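Local coordinates for uncharacterized protein (Bacteroides uniformis, PDB 4IYK) that is of unknown function but probably binds carbohydrate, joining a transthyretin-like N-terminal domain to an E-set, immunoglobulin-like C-terminal domain, at residues K113-N117 with V221-L225; I139-A143 with Y178-I182; A143-V149 with N196-R200. The contacts are given in a common frame with arbitrary orientation. Residue numbers count along the deposited sequence, not the author numbering.

Overall arrangement
All three contacts belong to the C-terminal beta sandwich, which is built without helices. Contact 2 is part of its buried interior, with apolar contacts between the sheets, where strand 135-144 of one packs on strand 178-183 of the other. Contact 1 lies nearer the surface, where the edge strands 107-117 and 216-224 of those two sheets run side by side without hydrogen bonds. Contact 3 is different in kind: it is pairing within a sheet, with backbone hydrogen bonds, and a partly exposed turn at its end, whose Val149 is buried. Contacts 2 and 3 share Ala143, whereas strand 196-206 of contact 3 is bonded to strand 216-224 of contact 1. Val114 and Leu141 touch, so the seam grades into the interior.

Contact 1. Residues K113-N117 with V221-L225; sequences KVEKN and VVIKL
This is a side-chain-filled seam between two edge strands of the C-terminal beta sandwich, near the surface of the protein. Residues 113-117 lie on strand 107-117, at the border of one sheet, and 221-225 close the chain on strand 216-224, at the border of the other. Both backbones are extended and run the same way, their axes 8° apart and 7.9 Å from each other at the closest. Val114 lies opposite Val221 (CA to CA 6.5 Å) and Lys116 opposite Ile223 (CA to CA 7.6 Å), too wide a gap for backbone pairing, so side chains bridge it. Val114 and Val221, both t, meet CB to CB at 4.0 Å, and Val221 CG1 lies 3.7 Å from Val114 O; compact beta-branched residues suit this narrower end. Ile223 (m, t) is longer and stretches CD1 back to 4.1 Å from both Val114 CG1 and Glu115 CA, while its CG2 lies 4.0 Å from Lys116 CB. Lys116, t through chi3, lays its aliphatic chain along the wider end, with CD 4.3 Å from Lys224 O and 4.4 Å from Leu225 CD2; its NZ turns to Gly118 O. A lysine serves here because its methylenes cover apolar neighbours while its charge remains near solvent. Each strand bonds to a neighbour on its inner side: Lys113 and Glu115 to Thr124 and Thr122, Val221 and Ile223 to Phe199 and Tyr197. First and last strands set parallel at the sandwich edge are characteristic of immunoglobulin-like folds, consistent with the E-set assignment.

Contact 2. Residues I139-A143 with Y178-I182; sequences IQLFA and YTLSI
Two extended strands from facing sheets pack here through their inward side chains, which interdigitate, their ends also touching. Segments 139-143 and 178-182 run in roughly the same direction, crossing at -35° with a closest axis distance of 7.1 Å, and Leu141 is opposite Leu180 (CA to CA 6.3 Å). Every second residue points across the gap: Ile139, Leu141 and Ala143 from one strand, Tyr178, Leu180 and Ile182 from the other. Ile139 (p, t) pushes CD1 into the notch between Tyr178 and Leu180, 3.6 Å from Tyr178 CD1 and 3.7 Å from Leu180 CD2. Leu180 (m, t) in turn fills the hollow between Ile139 and Leu141 so deeply that its CD1 reaches the backbone, 3.5 Å from Gln140 C and 3.6 Å from Leu141 N. Leu141 (t, p) sits between Leu180 and Ile182: its CB is 4.0 Å from Leu180 CB, and its CD2 is 3.7 Å from Ile182 CD1. The last knob, Ile182 (m, t), extends CD1 to 4.4 Å from Ala143 CB, the short methyl leaving it room. Branched aliphatic residues suit this interior because their shape fills such hollows and they carry no polar group to satisfy. The aromatic Tyr178 closes the partly exposed end, also touching Phe166 and Leu127. On its other face, strand 135-144 presents Phe142 edge-to-face to His215. Within its own sheet that strand bonds to strand 196-206 through Gln140 and Phe142 and to Gln164 through Ile139, while 178-183 borders 120-129 in the opposing sheet.

Contact 3. Residues A143-V149 with N196-R200; sequences AFSDMWV and NYYFR
Strand 135-144 pairs antiparallel with strand 196-206 and then breaks into a turn that folds back over Tyr198. Phe144 and Tyr198 are the hydrogen-bonded pair (CA to CA 5.5 Å): Phe144 N gives to Tyr198 O at 3.0 Å and Tyr198 N to Phe144 O at 2.9 Å. Ala143 and Phe199 are the non-hydrogen-bonded pair (CA to CA 4.6 Å), where a methyl leaves room for the ring, Ala143 CB lying 3.7 Å from Phe199 CE1. Asp146 to Val149 form a type I turn whose Val149 N to Asp146 O bond is weak (3.4 Å); Asp146 OD1 also accepts from Trp148 N at 3.0 Å, an Asx turn. Selenomethionine Met147 places CB 4.2 Å from the Tyr198 ring centroid, an off-centre CH-pi contact. Val149 CG1 packs 3.7 Å from Tyr198 CB. Tyr197 OH bonds to Lys192 N. Extended Arg200 gives NH1 to Val149 O at 3.2 Å and to Ser32 O, and makes a cation-pi interaction with Tyr217. The paired backbone of Phe144 and Tyr198, Trp148 N and Val149 O thus have partners, and Arg200 carries the bonding on towards the N-terminal domain.

Contact 1. Residues K113-N117 with V221-L225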
ATOM      1  N   LYS A 113       6.258   5.564 -13.195  1.00 36.62           N
ATOM      2  CA  LYS A 113       7.396   5.131 -14.003  1.00 36.70           C
ATOM      3  C   LYS A 113       8.639   5.140 -13.121  1.00 37.62           C
ATOM      4  O   LYS A 113       8.904   6.157 -12.495  1.00 37.12           O
ATOM      5  CB  LYS A 113       7.559   6.083 -15.201  1.00 41.32           C
ATOM      6  CG  LYS A 113       8.188   5.486 -16.443  1.00 59.82           C
ATOM      7  CD  LYS A 113       8.295   6.567 -17.523  1.00 74.21           C
ATOM      8  CE  LYS A 113       8.987   6.104 -18.787  1.00 92.22           C
ATOM      9  NZ  LYS A 113       9.222   7.230 -19.738  1.00102.94           N
ATOM     10  N   VAL A 114       9.376   4.008 -13.032  1.00 32.65           N
ATOM     11  CA  VAL A 114      10.621   3.941 -12.253  1.00 31.04           C
ATOM     12  C   VAL A 114      11.701   3.385 -13.185  1.00 35.32           C
ATOM     13  O   VAL A 114      11.563   2.267 -13.693  1.00 34.83           O
ATOM     14  CB  VAL A 114      10.539   3.144 -10.916  1.00 31.37           C
ATOM     15  CG1 VAL A 114      11.839   3.281 -10.119  1.00 29.73           C
ATOM     16  CG2 VAL A 114       9.347   3.583 -10.061  1.00 30.39           C
ATOM     17  N   GLU A 115      12.744   4.171 -13.449  1.00 32.51           N
ATOM     18  CA  GLU A 115      13.778   3.665 -14.331  1.00 33.56           C
ATOM     19  C   GLU A 115      15.174   4.123 -13.931  1.00 37.40           C
ATOM     20  O   GLU A 115      15.363   5.129 -13.237  1.00 36.24           O
ATOM     21  CB  GLU A 115      13.501   4.008 -15.812  1.00 36.51           C
ATOM     22  CG  GLU A 115      13.208   5.460 -16.127  1.00 49.98           C
ATOM     23  CD  GLU A 115      12.818   5.717 -17.571  1.00 72.76           C
ATOM     24  OE1 GLU A 115      12.103   4.873 -18.161  1.00 60.36           O
ATOM     25  OE2 GLU A 115      13.210   6.778 -18.107  1.00 68.19           O
ATOM     26  N   LYS A 116      16.140   3.330 -14.408  1.00 33.70           N
ATOM     27  CA  LYS A 116      17.565   3.544 -14.223  0.50 33.17           C
ATOM     28  C   LYS A 116      18.122   4.226 -15.458  1.00 39.38           C
ATOM     29  O   LYS A 116      17.940   3.714 -16.567  1.00 40.19           O
ATOM     30  CB  LYS A 116      18.264   2.192 -13.976  0.50 33.35           C
ATOM     31  CG  LYS A 116      19.775   2.273 -13.769  0.50 32.61           C
ATOM     32  CD  LYS A 116      20.362   0.865 -13.662  0.50 36.56           C
ATOM     33  CE  LYS A 116      21.833   0.873 -13.331  0.50 40.15           C
ATOM     34  NZ  LYS A 116      22.692   1.274 -14.478  0.50 42.01           N
ATOM     35  N   ASN A 117      18.790   5.368 -15.267  1.00 39.12           N
ATOM     36  CA  ASN A 117      19.445   6.103 -16.346  0.50 41.37           C
ATOM     37  C   ASN A 117      20.830   6.477 -15.844  1.00 46.20           C
ATOM     38  O   ASN A 117      20.964   7.350 -14.978  1.00 44.75           O
ATOM     39  CB  ASN A 117      18.623   7.332 -16.809  0.50 43.59           C
ATOM     40  CG  ASN A 117      17.183   7.038 -17.192  0.50 58.39           C
ATOM     41  OD1 ASN A 117      16.238   7.405 -16.476  0.50 48.28           O
ATOM     42  ND2 ASN A 117      16.981   6.381 -18.331  0.50 45.50           N
ATOM     43  N   VAL A 221       8.485  -2.023  -8.928  1.00 25.71           N
ATOM     44  CA  VAL A 221       9.289  -2.088 -10.157  1.00 25.10           C
ATOM     45  C   VAL A 221      10.650  -2.720  -9.786  1.00 29.31           C
ATOM     46  O   VAL A 221      11.365  -2.171  -8.954  1.00 28.37           O
ATOM     47  CB  VAL A 221       9.458  -0.705 -10.831  1.00 29.76           C
ATOM     48  CG1 VAL A 221      10.325  -0.792 -12.098  1.00 29.57           C
ATOM     49  CG2 VAL A 221       8.098  -0.070 -11.142  1.00 30.56           C
ATOM     50  N   VAL A 222      10.968  -3.885 -10.357  1.00 25.85           N
ATOM     51  CA  VAL A 222      12.249  -4.585 -10.122  1.00 25.65           C
ATOM     52  C   VAL A 222      13.255  -4.043 -11.129  1.00 28.81           C
ATOM     53  O   VAL A 222      12.916  -3.864 -12.295  1.00 27.21           O
ATOM     54  CB  VAL A 222      12.153  -6.153 -10.148  1.00 30.01           C
ATOM     55  CG1 VAL A 222      11.682  -6.698 -11.511  1.00 29.89           C
ATOM     56  CG2 VAL A 222      13.471  -6.813  -9.719  1.00 29.81           C
ATOM     57  N   ILE A 223      14.484  -3.746 -10.673  1.00 25.75           N
ATOM     58  CA  ILE A 223      15.566  -3.243 -11.531  1.00 25.51           C
ATOM     59  C   ILE A 223      16.853  -3.970 -11.165  1.00 30.43           C
ATOM     60  O   ILE A 223      17.189  -4.071  -9.976  1.00 30.59           O
ATOM     61  CB  ILE A 223      15.748  -1.688 -11.451  1.00 27.56           C
ATOM     62  CG1 ILE A 223      14.431  -0.926 -11.846  1.00 26.55           C
ATOM     63  CG2 ILE A 223      16.933  -1.243 -12.325  1.00 27.40           C
ATOM     64  CD1 ILE A 223      14.424   0.579 -11.720  1.00 24.85           C
ATOM     65  N   LYS A 224      17.561  -4.493 -12.177  1.00 27.44           N
ATOM     66  CA  LYS A 224      18.855  -5.134 -11.939  1.00 27.63           C
ATOM     67  C   LYS A 224      19.907  -4.056 -12.029  1.00 30.13           C
ATOM     68  O   LYS A 224      19.972  -3.361 -13.044  1.00 30.18           O
ATOM     69  CB  LYS A 224      19.131  -6.271 -12.928  1.00 29.80           C
ATOM     70  CG  LYS A 224      20.492  -6.921 -12.678  1.00 36.18           C
ATOM     71  CD  LYS A 224      20.607  -8.194 -13.457  1.00 49.37           C
ATOM     72  CE  LYS A 224      20.915  -9.356 -12.563  1.00 67.36           C
ATOM     73  NZ  LYS A 224      22.366  -9.454 -12.263  1.00 78.04           N
ATOM     74  N   LEU A 225      20.694  -3.882 -10.968  1.00 24.20           N
ATOM     75  CA  LEU A 225      21.718  -2.834 -10.948  1.00 30.15           C
ATOM     76  C   LEU A 225      23.069  -3.342 -11.521  1.00 41.34           C
ATOM     77  O   LEU A 225      23.125  -4.471 -12.042  1.00 47.60           O
ATOM     78  CB  LEU A 225      21.910  -2.286  -9.512  1.00 30.12           C
ATOM     79  CG  LEU A 225      20.678  -1.750  -8.764  1.00 33.62           C
ATOM     80  CD1 LEU A 225      21.094  -1.141  -7.457  1.00 34.03           C
ATOM     81  CD2 LEU A 225      19.922  -0.713  -9.586  1.00 34.46           C
ATOM     82  OXT LEU A 225      24.059  -2.593 -11.489  1.00 61.42           O
TER

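Contact 2. Residues I139-A143 with Y178-I182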
ATOM      1  N   ILE A 139       5.869  12.050  -0.008  1.00 31.04           N
ATOM      2  CA  ILE A 139       6.118  11.219  -1.199  1.00 28.71           C
ATOM      3  C   ILE A 139       7.496  10.566  -0.995  1.00 31.87           C
ATOM      4  O   ILE A 139       8.416  11.182  -0.421  1.00 30.19           O
ATOM      5  CB  ILE A 139       5.959  11.899  -2.596  1.00 31.22           C
ATOM      6  CG1 ILE A 139       6.874  13.138  -2.755  1.00 31.49           C
ATOM      7  CG2 ILE A 139       4.477  12.207  -2.898  1.00 31.98           C
ATOM      8  CD1 ILE A 139       7.136  13.604  -4.215  1.00 31.02           C
ATOM      9  N   GLN A 140       7.615   9.292  -1.403  1.00 27.02           N
ATOM     10  CA  GLN A 140       8.849   8.567  -1.215  1.00 25.49           C
ATOM     11  C   GLN A 140       8.997   7.440  -2.204  1.00 27.86           C
ATOM     12  O   GLN A 140       8.017   6.761  -2.555  1.00 25.33           O
ATOM     13  CB  GLN A 140       8.933   8.013   0.226  1.00 25.78           C
ATOM     14  CG  GLN A 140      10.297   7.400   0.571  1.00 27.29           C
ATOM     15  CD  GLN A 140      10.536   7.341   2.054  1.00 29.26           C
ATOM     16  OE1 GLN A 140       9.690   7.687   2.864  1.00 29.11           O
ATOM     17  NE2 GLN A 140      11.657   6.822   2.441  1.00 25.73           N
ATOM     18  N   LEU A 141      10.256   7.245  -2.647  1.00 25.23           N
ATOM     19  CA  LEU A 141      10.659   6.143  -3.494  1.00 24.49           C
ATOM     20  C   LEU A 141      11.330   5.122  -2.589  1.00 27.92           C
ATOM     21  O   LEU A 141      12.491   5.293  -2.203  1.00 26.55           O
ATOM     22  CB  LEU A 141      11.574   6.596  -4.667  1.00 24.40           C
ATOM     23  CG  LEU A 141      12.041   5.493  -5.642  1.00 26.66           C
ATOM     24  CD1 LEU A 141      10.844   4.752  -6.287  1.00 24.99           C
ATOM     25  CD2 LEU A 141      12.959   6.079  -6.736  1.00 27.02           C
ATOM     26  N   PHE A 142      10.565   4.091  -2.179  1.00 24.56           N
ATOM     27  CA  PHE A 142      11.105   3.055  -1.301  1.00 23.37           C
ATOM     28  C   PHE A 142      11.926   2.070  -2.091  1.00 25.78           C
ATOM     29  O   PHE A 142      11.590   1.765  -3.231  1.00 25.25           O
ATOM     30  CB  PHE A 142       9.992   2.334  -0.522  1.00 24.70           C
ATOM     31  CG  PHE A 142       9.211   3.262   0.377  1.00 25.74           C
ATOM     32  CD1 PHE A 142       9.722   3.656   1.617  1.00 26.17           C
ATOM     33  CD2 PHE A 142       7.987   3.795  -0.039  1.00 25.43           C
ATOM     34  CE1 PHE A 142       8.986   4.507   2.455  1.00 27.67           C
ATOM     35  CE2 PHE A 142       7.255   4.653   0.800  1.00 27.63           C
ATOM     36  CZ  PHE A 142       7.770   5.019   2.031  1.00 26.62           C
ATOM     37  N   ALA A 143      12.989   1.551  -1.476  1.00 20.82           N
ATOM     38  CA  ALA A 143      13.848   0.532  -2.077  1.00 20.86           C
ATOM     39  C   ALA A 143      14.132  -0.628  -1.111  1.00 24.24           C
ATOM     40  O   ALA A 143      14.361  -0.402   0.086  1.00 23.40           O
ATOM     41  CB  ALA A 143      15.169   1.166  -2.526  1.00 21.95           C
ATOM     42  N   TYR A 178       5.469  14.751 -10.239  1.00 38.79           N
ATOM     43  CA  TYR A 178       6.428  14.602  -9.150  1.00 36.88           C
ATOM     44  C   TYR A 178       7.610  13.776  -9.622  1.00 39.06           C
ATOM     45  O   TYR A 178       7.436  12.870 -10.429  1.00 37.17           O
ATOM     46  CB  TYR A 178       5.764  13.961  -7.923  1.00 36.43           C
ATOM     47  CG  TYR A 178       4.707  14.824  -7.268  1.00 39.53           C
ATOM     48  CD1 TYR A 178       5.045  15.744  -6.279  1.00 42.10           C
ATOM     49  CD2 TYR A 178       3.362  14.689  -7.600  1.00 40.53           C
ATOM     50  CE1 TYR A 178       4.074  16.519  -5.648  1.00 43.73           C
ATOM     51  CE2 TYR A 178       2.383  15.465  -6.983  1.00 42.69           C
ATOM     52  CZ  TYR A 178       2.744  16.376  -6.003  1.00 51.58           C
ATOM     53  OH  TYR A 178       1.797  17.147  -5.380  1.00 53.09           O
ATOM     54  N   THR A 179       8.817  14.114  -9.146  1.00 36.57           N
ATOM     55  CA  THR A 179      10.057  13.374  -9.447  1.00 34.08           C
ATOM     56  C   THR A 179      10.793  13.068  -8.152  1.00 34.51           C
ATOM     57  O   THR A 179      10.975  13.961  -7.322  1.00 34.47           O
ATOM     58  CB  THR A 179      10.952  14.183 -10.427  1.00 43.95           C
ATOM     59  OG1 THR A 179      10.214  14.436 -11.630  1.00 46.34           O
ATOM     60  CG2 THR A 179      12.251  13.455 -10.783  1.00 39.39           C
ATOM     61  N   LEU A 180      11.214  11.800  -7.976  1.00 29.10           N
ATOM     62  CA  LEU A 180      12.045  11.330  -6.860  1.00 28.13           C
ATOM     63  C   LEU A 180      13.254  10.614  -7.454  1.00 31.45           C
ATOM     64  O   LEU A 180      13.164  10.064  -8.548  1.00 31.25           O
ATOM     65  CB  LEU A 180      11.283  10.447  -5.845  1.00 26.33           C
ATOM     66  CG  LEU A 180      10.098  11.143  -5.133  1.00 29.70           C
ATOM     67  CD1 LEU A 180       9.178  10.129  -4.514  1.00 27.69           C
ATOM     68  CD2 LEU A 180      10.572  12.197  -4.095  1.00 31.14           C
ATOM     69  N   SER A 181      14.396  10.682  -6.768  1.00 28.78           N
ATOM     70  CA  SER A 181      15.665  10.143  -7.258  1.00 27.86           C
ATOM     71  C   SER A 181      16.457   9.426  -6.201  1.00 32.26           C
ATOM     72  O   SER A 181      16.490   9.869  -5.040  1.00 32.10           O
ATOM     73  CB  SER A 181      16.548  11.285  -7.772  1.00 32.92           C
ATOM     74  OG  SER A 181      16.158  11.745  -9.051  1.00 44.42           O
ATOM     75  N   ILE A 182      17.212   8.392  -6.642  1.00 27.80           N
ATOM     76  CA  ILE A 182      18.203   7.684  -5.842  1.00 26.37           C
ATOM     77  C   ILE A 182      19.506   7.653  -6.662  1.00 30.92           C
ATOM     78  O   ILE A 182      19.513   7.139  -7.782  1.00 30.87           O
ATOM     79  CB  ILE A 182      17.785   6.270  -5.361  1.00 27.24           C
ATOM     80  CG1 ILE A 182      16.468   6.305  -4.529  1.00 26.69           C
ATOM     81  CG2 ILE A 182      18.932   5.632  -4.536  1.00 25.89           C
ATOM     82  CD1 ILE A 182      15.695   4.981  -4.557  1.00 26.77           C
TER

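Contact 3. Residues A143-V149 with N196-R200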
ATOM      1  N   ALA A 143      12.989   1.551  -1.476  1.00 20.82           N
ATOM      2  CA  ALA A 143      13.848   0.532  -2.077  1.00 20.86           C
ATOM      3  C   ALA A 143      14.132  -0.628  -1.111  1.00 24.24           C
ATOM      4  O   ALA A 143      14.361  -0.402   0.086  1.00 23.40           O
ATOM      5  CB  ALA A 143      15.169   1.166  -2.526  1.00 21.95           C
ATOM      6  N   PHE A 144      14.158  -1.877  -1.635  1.00 21.14           N
ATOM      7  CA  PHE A 144      14.540  -3.058  -0.843  1.00 21.77           C
ATOM      8  C   PHE A 144      15.083  -4.187  -1.742  1.00 24.27           C
ATOM      9  O   PHE A 144      14.834  -4.192  -2.945  1.00 22.64           O
ATOM     10  CB  PHE A 144      13.392  -3.583   0.052  1.00 23.16           C
ATOM     11  CG  PHE A 144      13.926  -4.273   1.287  1.00 23.95           C
ATOM     12  CD1 PHE A 144      14.576  -3.545   2.290  1.00 24.67           C
ATOM     13  CD2 PHE A 144      13.819  -5.655   1.433  1.00 24.73           C
ATOM     14  CE1 PHE A 144      15.067  -4.185   3.431  1.00 27.18           C
ATOM     15  CE2 PHE A 144      14.332  -6.300   2.567  1.00 27.86           C
ATOM     16  CZ  PHE A 144      14.967  -5.569   3.551  1.00 26.58           C
ATOM     17  N   SER A 145      15.758  -5.167  -1.139  1.00 22.94           N
ATOM     18  CA  SER A 145      16.342  -6.327  -1.852  1.00 23.94           C
ATOM     19  C   SER A 145      15.265  -7.399  -2.211  1.00 27.79           C
ATOM     20  O   SER A 145      15.604  -8.424  -2.787  1.00 27.89           O
ATOM     21  CB  SER A 145      17.471  -6.959  -1.039  1.00 24.40           C
ATOM     22  OG  SER A 145      16.980  -7.306   0.245  1.00 30.98           O
ATOM     23  N   ASP A 146      14.002  -7.171  -1.866  1.00 24.02           N
ATOM     24  CA  ASP A 146      12.921  -8.111  -2.220  1.00 24.74           C
ATOM     25  C   ASP A 146      11.623  -7.300  -2.515  1.00 28.18           C
ATOM     26  O   ASP A 146      11.566  -6.076  -2.298  1.00 25.00           O
ATOM     27  CB  ASP A 146      12.731  -9.264  -1.173  1.00 26.25           C
ATOM     28  CG  ASP A 146      12.168  -8.872   0.190  1.00 29.77           C
ATOM     29  OD1 ASP A 146      11.289  -7.982   0.246  1.00 30.82           O
ATOM     30  OD2 ASP A 146      12.615  -9.432   1.190  1.00 43.52           O
HETATM   31  N   MSE A 147      10.614  -8.016  -3.056  1.00 25.48           N
HETATM   32  CA  MSE A 147       9.308  -7.509  -3.510  0.80 24.25           C
HETATM   33  C   MSE A 147       8.409  -6.978  -2.374  1.00 27.47           C
HETATM   34  O   MSE A 147       7.368  -6.386  -2.661  1.00 26.47           O
HETATM   35  CB  MSE A 147       8.564  -8.637  -4.276  0.80 26.26           C
HETATM   36  CG  MSE A 147       8.103  -9.791  -3.346  0.80 32.32           C
HETATM   37 SE   MSE A 147       6.795 -11.073  -4.065  0.60 38.53          SE
HETATM   38  CE  MSE A 147       8.004 -11.965  -5.338  0.80 36.60           C
ATOM     39  N   TRP A 148       8.789  -7.176  -1.097  1.00 23.75           N
ATOM     40  CA  TRP A 148       7.993  -6.708   0.041  1.00 24.92           C
ATOM     41  C   TRP A 148       8.372  -5.260   0.430  1.00 25.86           C
ATOM     42  O   TRP A 148       7.900  -4.739   1.444  1.00 24.96           O
ATOM     43  CB  TRP A 148       8.112  -7.685   1.225  1.00 24.73           C
ATOM     44  CG  TRP A 148       7.575  -9.034   0.835  1.00 25.16           C
ATOM     45  CD1 TRP A 148       8.254 -10.029   0.186  1.00 28.24           C
ATOM     46  CD2 TRP A 148       6.206  -9.467   0.923  1.00 24.50           C
ATOM     47  NE1 TRP A 148       7.386 -11.044  -0.158  1.00 28.22           N
ATOM     48  CE2 TRP A 148       6.129 -10.743   0.318  1.00 28.12           C
ATOM     49  CE3 TRP A 148       5.046  -8.924   1.503  1.00 25.97           C
ATOM     50  CZ2 TRP A 148       4.929 -11.468   0.246  1.00 27.29           C
ATOM     51  CZ3 TRP A 148       3.857  -9.649   1.442  1.00 27.40           C
ATOM     52  CH2 TRP A 148       3.814 -10.916   0.844  1.00 27.81           C
ATOM     53  N   VAL A 149       9.093  -4.578  -0.457  1.00 21.52           N
ATOM     54  CA  VAL A 149       9.465  -3.156  -0.305  1.00 20.90           C
ATOM     55  C   VAL A 149       8.223  -2.277   0.020  1.00 25.20           C
ATOM     56  O   VAL A 149       7.162  -2.444  -0.590  1.00 25.98           O
ATOM     57  CB  VAL A 149      10.200  -2.638  -1.586  1.00 22.28           C
ATOM     58  CG1 VAL A 149       9.393  -2.883  -2.861  1.00 20.86           C
ATOM     59  CG2 VAL A 149      10.586  -1.166  -1.457  1.00 21.73           C
ATOM     60  N   ASN A 196      19.527  -7.467  -7.967  1.00 27.37           N
ATOM     61  CA  ASN A 196      18.142  -7.028  -8.218  1.00 26.83           C
ATOM     62  C   ASN A 196      17.573  -6.314  -7.001  1.00 27.58           C
ATOM     63  O   ASN A 196      17.693  -6.814  -5.874  1.00 26.08           O
ATOM     64  CB  ASN A 196      17.224  -8.224  -8.558  1.00 28.55           C
ATOM     65  CG  ASN A 196      17.367  -8.766  -9.946  1.00 48.58           C
ATOM     66  OD1 ASN A 196      17.179  -8.069 -10.943  1.00 35.53           O
ATOM     67  ND2 ASN A 196      17.602 -10.058 -10.034  1.00 51.83           N
ATOM     68  N   TYR A 197      16.943  -5.158  -7.233  1.00 23.91           N
ATOM     69  CA  TYR A 197      16.263  -4.370  -6.214  1.00 23.38           C
ATOM     70  C   TYR A 197      14.866  -3.987  -6.690  1.00 27.14           C
ATOM     71  O   TYR A 197      14.607  -3.859  -7.903  1.00 25.48           O
ATOM     72  CB  TYR A 197      17.076  -3.114  -5.815  1.00 24.33           C
ATOM     73  CG  TYR A 197      18.325  -3.508  -5.064  1.00 24.82           C
ATOM     74  CD1 TYR A 197      18.290  -3.763  -3.689  1.00 25.42           C
ATOM     75  CD2 TYR A 197      19.515  -3.763  -5.741  1.00 25.46           C
ATOM     76  CE1 TYR A 197      19.425  -4.213  -3.007  1.00 22.76           C
ATOM     77  CE2 TYR A 197      20.667  -4.156  -5.059  1.00 25.96           C
ATOM     78  CZ  TYR A 197      20.612  -4.392  -3.696  1.00 28.84           C
ATOM     79  OH  TYR A 197      21.741  -4.837  -3.049  1.00 34.73           O
ATOM     80  N   TYR A 198      13.967  -3.855  -5.710  1.00 23.25           N
ATOM     81  CA  TYR A 198      12.571  -3.529  -5.905  1.00 23.33           C
ATOM     82  C   TYR A 198      12.323  -2.107  -5.393  1.00 25.18           C
ATOM     83  O   TYR A 198      12.752  -1.752  -4.285  1.00 22.54           O
ATOM     84  CB  TYR A 198      11.706  -4.571  -5.198  1.00 26.10           C
ATOM     85  CG  TYR A 198      11.860  -5.968  -5.788  1.00 30.64           C
ATOM     86  CD1 TYR A 198      13.012  -6.723  -5.562  1.00 32.34           C
ATOM     87  CD2 TYR A 198      10.868  -6.519  -6.600  1.00 33.52           C
ATOM     88  CE1 TYR A 198      13.148  -8.011  -6.075  1.00 34.74           C
ATOM     89  CE2 TYR A 198      10.987  -7.820  -7.105  1.00 35.51           C
ATOM     90  CZ  TYR A 198      12.134  -8.554  -6.851  1.00 48.96           C
ATOM     91  OH  TYR A 198      12.286  -9.813  -7.386  1.00 58.76           O
ATOM     92  N   PHE A 199      11.739  -1.279  -6.266  1.00 22.33           N
ATOM     93  CA  PHE A 199      11.468   0.139  -6.006  1.00 22.31           C
ATOM     94  C   PHE A 199       9.971   0.348  -6.002  1.00 26.85           C
ATOM     95  O   PHE A 199       9.248  -0.277  -6.789  1.00 26.53           O
ATOM     96  CB  PHE A 199      12.173   1.038  -7.048  1.00 24.13           C
ATOM     97  CG  PHE A 199      13.673   0.880  -7.037  1.00 25.19           C
ATOM     98  CD1 PHE A 199      14.467   1.670  -6.204  1.00 27.62           C
ATOM     99  CD2 PHE A 199      14.290  -0.113  -7.789  1.00 26.06           C
ATOM    100  CE1 PHE A 199      15.856   1.480  -6.145  1.00 27.46           C
ATOM    101  CE2 PHE A 199      15.678  -0.292  -7.741  1.00 28.29           C
ATOM    102  CZ  PHE A 199      16.452   0.495  -6.910  1.00 26.16           C
ATOM    103  N   ARG A 200       9.497   1.167  -5.078  1.00 23.77           N
ATOM    104  CA  ARG A 200       8.059   1.391  -4.945  1.00 23.11           C
ATOM    105  C   ARG A 200       7.754   2.829  -4.570  1.00 25.16           C
ATOM    106  O   ARG A 200       8.191   3.330  -3.526  1.00 24.34           O
ATOM    107  CB  ARG A 200       7.477   0.428  -3.897  1.00 22.70           C
ATOM    108  CG  ARG A 200       5.958   0.224  -3.971  1.00 22.90           C
ATOM    109  CD  ARG A 200       5.526  -0.610  -2.775  1.00 24.15           C
ATOM    110  NE  ARG A 200       4.162  -1.142  -2.899  1.00 24.00           N
ATOM    111  CZ  ARG A 200       3.495  -1.732  -1.909  1.00 31.16           C
ATOM    112  NH1 ARG A 200       4.055  -1.882  -0.724  1.00 21.04           N
ATOM    113  NH2 ARG A 200       2.266  -2.183  -2.105  1.00 22.27           N
TER